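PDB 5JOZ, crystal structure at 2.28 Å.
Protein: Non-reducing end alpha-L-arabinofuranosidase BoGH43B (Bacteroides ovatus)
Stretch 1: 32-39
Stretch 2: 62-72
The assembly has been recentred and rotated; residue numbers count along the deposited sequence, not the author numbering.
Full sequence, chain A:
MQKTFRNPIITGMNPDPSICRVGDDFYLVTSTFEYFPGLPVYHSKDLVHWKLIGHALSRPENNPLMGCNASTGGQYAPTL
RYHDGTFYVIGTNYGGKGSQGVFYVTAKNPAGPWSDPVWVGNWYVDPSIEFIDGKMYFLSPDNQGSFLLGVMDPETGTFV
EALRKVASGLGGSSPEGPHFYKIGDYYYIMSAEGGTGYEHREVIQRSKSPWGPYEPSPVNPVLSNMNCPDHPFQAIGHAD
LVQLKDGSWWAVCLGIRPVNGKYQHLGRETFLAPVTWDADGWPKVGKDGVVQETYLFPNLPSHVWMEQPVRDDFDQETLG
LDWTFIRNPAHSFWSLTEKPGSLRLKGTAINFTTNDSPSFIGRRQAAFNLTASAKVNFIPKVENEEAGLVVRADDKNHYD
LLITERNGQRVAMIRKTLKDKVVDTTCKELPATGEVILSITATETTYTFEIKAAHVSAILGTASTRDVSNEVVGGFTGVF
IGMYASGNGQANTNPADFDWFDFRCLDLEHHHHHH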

# COMPACT_ATOMS: atom_id res chain seq x y z
N THR A 32 1.03 4.41 -1.02
CA THR A 32 2.33 3.76 -0.82
C THR A 32 3.29 4.44 0.17
O THR A 32 4.23 3.81 0.64
CB THR A 32 3.06 3.61 -2.17
OG1 THR A 32 2.85 4.79 -2.97
CG2 THR A 32 2.51 2.46 -2.91
N PHE A 33 3.08 5.72 0.49
CA PHE A 33 3.89 6.41 1.49
C PHE A 33 5.37 6.44 1.07
O PHE A 33 5.67 6.89 -0.05
CB PHE A 33 3.57 5.84 2.88
CG PHE A 33 2.12 6.00 3.24
CD1 PHE A 33 1.67 7.21 3.76
CD2 PHE A 33 1.20 5.02 2.96
CE1 PHE A 33 0.32 7.40 4.03
CE2 PHE A 33 -0.14 5.20 3.23
CZ PHE A 33 -0.59 6.40 3.76
N GLU A 34 6.29 5.93 1.87
CA GLU A 34 7.73 6.02 1.53
C GLU A 34 8.20 4.98 0.50
O GLU A 34 9.39 4.98 0.16
CB GLU A 34 8.61 5.91 2.80
CG GLU A 34 8.84 4.50 3.33
CD GLU A 34 7.80 4.02 4.32
OE1 GLU A 34 6.67 4.57 4.34
OE2 GLU A 34 8.13 3.09 5.11
N TYR A 35 7.31 4.10 0.02
CA TYR A 35 7.72 2.98 -0.83
C TYR A 35 7.72 3.29 -2.31
O TYR A 35 6.83 3.99 -2.79
CB TYR A 35 6.86 1.75 -0.55
CG TYR A 35 7.12 1.18 0.82
CD1 TYR A 35 8.31 0.49 1.11
CD2 TYR A 35 6.19 1.31 1.84
CE1 TYR A 35 8.56 -0.04 2.37
CE2 TYR A 35 6.41 0.77 3.10
CZ TYR A 35 7.60 0.11 3.37
OH TYR A 35 7.82 -0.40 4.63
N PHE A 36 8.73 2.77 -3.03
CA PHE A 36 8.94 3.01 -4.47
C PHE A 36 9.00 1.68 -5.20
O PHE A 36 9.58 0.73 -4.67
CB PHE A 36 10.25 3.77 -4.70
CG PHE A 36 10.49 4.16 -6.13
CD1 PHE A 36 10.02 5.36 -6.63
CD2 PHE A 36 11.22 3.33 -6.98
CE1 PHE A 36 10.25 5.72 -7.95
CE2 PHE A 36 11.46 3.68 -8.30
CZ PHE A 36 10.98 4.88 -8.79
N PRO A 37 8.41 1.55 -6.38
CA PRO A 37 7.56 2.54 -7.02
C PRO A 37 6.23 2.83 -6.26
O PRO A 37 5.77 2.03 -5.44
CB PRO A 37 7.32 1.96 -8.41
CG PRO A 37 7.54 0.49 -8.27
CD PRO A 37 8.57 0.33 -7.19
N GLY A 38 5.68 4.01 -6.52
CA GLY A 38 4.53 4.50 -5.76
C GLY A 38 3.26 4.26 -6.53
O GLY A 38 3.29 4.16 -7.76
N LEU A 39 2.15 4.17 -5.78
CA LEU A 39 0.80 4.05 -6.34
C LEU A 39 0.64 2.91 -7.34
O LEU A 39 0.52 3.15 -8.54
CB LEU A 39 0.39 5.39 -6.97
CG LEU A 39 0.66 6.63 -6.11
CD1 LEU A 39 0.13 7.91 -6.76
CD2 LEU A 39 0.09 6.42 -4.72
N ASN A 62 8.75 11.63 -10.83
CA ASN A 62 7.34 11.64 -10.38
C ASN A 62 7.07 11.02 -8.99
O ASN A 62 5.92 11.03 -8.55
CB ASN A 62 6.36 11.12 -11.46
CG ASN A 62 6.59 9.66 -11.85
OD1 ASN A 62 7.20 8.88 -11.13
ND2 ASN A 62 6.07 9.29 -13.02
N ASN A 63 8.09 10.50 -8.30
CA ASN A 63 7.98 10.18 -6.87
C ASN A 63 9.25 10.63 -6.12
O ASN A 63 10.09 9.81 -5.76
CB ASN A 63 7.70 8.67 -6.64
CG ASN A 63 6.99 8.36 -5.29
OD1 ASN A 63 6.68 9.26 -4.50
ND2 ASN A 63 6.72 7.08 -5.05
N PRO A 64 9.39 11.96 -5.90
CA PRO A 64 10.48 12.46 -5.05
C PRO A 64 10.24 12.11 -3.58
O PRO A 64 9.28 12.59 -2.99
CB PRO A 64 10.43 13.98 -5.26
CG PRO A 64 9.05 14.28 -5.75
CD PRO A 64 8.58 13.05 -6.49
N LEU A 65 11.10 11.26 -3.02
CA LEU A 65 10.88 10.70 -1.68
C LEU A 65 11.98 10.94 -0.65
O LEU A 65 11.76 10.66 0.54
CB LEU A 65 10.62 9.20 -1.79
CG LEU A 65 9.24 8.80 -2.35
CD1 LEU A 65 9.20 7.31 -2.60
CD2 LEU A 65 8.13 9.21 -1.41
N MET A 66 13.14 11.45 -1.07
CA MET A 66 14.30 11.53 -0.16
C MET A 66 14.02 12.48 1.00
O MET A 66 13.40 13.54 0.83
CB MET A 66 15.56 11.96 -0.92
CG MET A 66 16.05 10.97 -1.98
SD MET A 66 16.42 9.28 -1.42
CE MET A 66 17.88 8.93 -2.40
N GLY A 67 14.43 12.06 2.20
CA GLY A 67 14.17 12.83 3.41
C GLY A 67 12.82 12.59 4.06
O GLY A 67 12.62 13.00 5.20
N CYS A 68 11.89 11.92 3.38
CA CYS A 68 10.54 11.71 3.92
C CYS A 68 10.57 10.72 5.10
O CYS A 68 11.40 9.80 5.13
CB CYS A 68 9.55 11.24 2.84
SG CYS A 68 9.48 9.45 2.54
N ASN A 69 9.69 10.95 6.06
CA ASN A 69 9.55 10.05 7.21
C ASN A 69 8.97 8.72 6.75
O ASN A 69 8.18 8.66 5.80
CB ASN A 69 8.65 10.66 8.30
CG ASN A 69 9.36 11.70 9.17
OD1 ASN A 69 10.59 11.79 9.20
ND2 ASN A 69 8.57 12.47 9.91
N ALA A 70 9.41 7.66 7.42
CA ALA A 70 8.83 6.34 7.22
C ALA A 70 7.43 6.36 7.80
O ALA A 70 7.22 6.89 8.90
CB ALA A 70 9.66 5.28 7.91
N SER A 71 6.46 5.85 7.03
CA SER A 71 5.12 5.55 7.52
C SER A 71 4.17 6.75 7.52
O SER A 71 2.97 6.56 7.36
CB SER A 71 5.16 4.91 8.91
OG SER A 71 4.01 4.11 9.13
N THR A 72 4.69 7.97 7.72
CA THR A 72 3.91 9.21 7.67
C THR A 72 4.36 10.19 6.58
O THR A 72 3.79 11.26 6.45
CB THR A 72 3.96 9.93 9.04
OG1 THR A 72 5.32 10.10 9.45
CG2 THR A 72 3.21 9.12 10.11
O HOH W 1 5.32 6.19 -2.47

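Residues 32-39 and 62-72 of BoGH43B meet along an irregular seam that buries 421 Å² in total. Stretch 2 contains no regular helix or strand, and in stretch 1 a type II' turn from Thr32 to Tyr35, closed by Tyr35 N donating to Thr32 O at 3.2 Å, leads into a short strand at Tyr35 and Phe36. The two chains run in opposite senses: the CA of Glu34 lies 5.8 Å from the CA of Ala70, whereas the CA of Gly38 lies 6.7 Å from the CA of Asn63. No backbone-to-backbone hydrogen bond joins them, so side chains and a water make the connection.

Glu34, in the turn, has the largest covered area. Its side chain leaves the backbone sideways and reaches along stretch 2, where Glu34 OE1 accepts a hydrogen bond from Ser71 N at 3.0 Å with an N-H...O angle of 155°. This is the only direct hydrogen bond between the stretches. The other oxygen, OE2, is hydrogen-bonded elsewhere in the structure. The aliphatic part of the side chain packs as well, with Glu34 CB 3.7 Å from Cys68 SG, while the carboxylate carbon Glu34 CD sits 3.9 Å from Ala70 CA. Nearby, the Phe33 ring meets Ser71 O obliquely, with Phe33 CD1 3.9 Å from that oxygen.

Leu65 points toward stretch 1 and fits its methyls against the carbonyl oxygens within the turn. Leu65 CD2 lies 3.6 Å from Phe33 O and Leu65 CD1 3.6 Å from Glu34 O; Leu65 CD1 also approaches Phe36 CB at 4.2 Å, an apolar contact. A type II turn from Leu65 to Cys68, closed by Cys68 N donating to Leu65 O at 3.1 Å, carries the chain from this leucine to the cysteine beside Glu34. Gly67 occupies a position in that turn whose backbone angles themselves call for glycine.

Asn63 anchors the other end. Asn63 CB lies at the edge of the Phe36 ring, 4.0 Å from Phe36 CD1, and Asn63 ND2 is 3.5 Å from Gly38 CA. The absence of a side chain at Gly38 makes this approach possible, since an ideally placed CB there would be 2.3 Å from Asn63 ND2, a clash. Asn63 ND2 donates to the O of water 1 at 3.1 Å. The O of water 1 also accepts from Thr32 OG1 at 2.9 Å and donates to Phe33 O at 2.5 Å and Tyr35 O at 2.7 Å, thereby linking Asn63 to the turn.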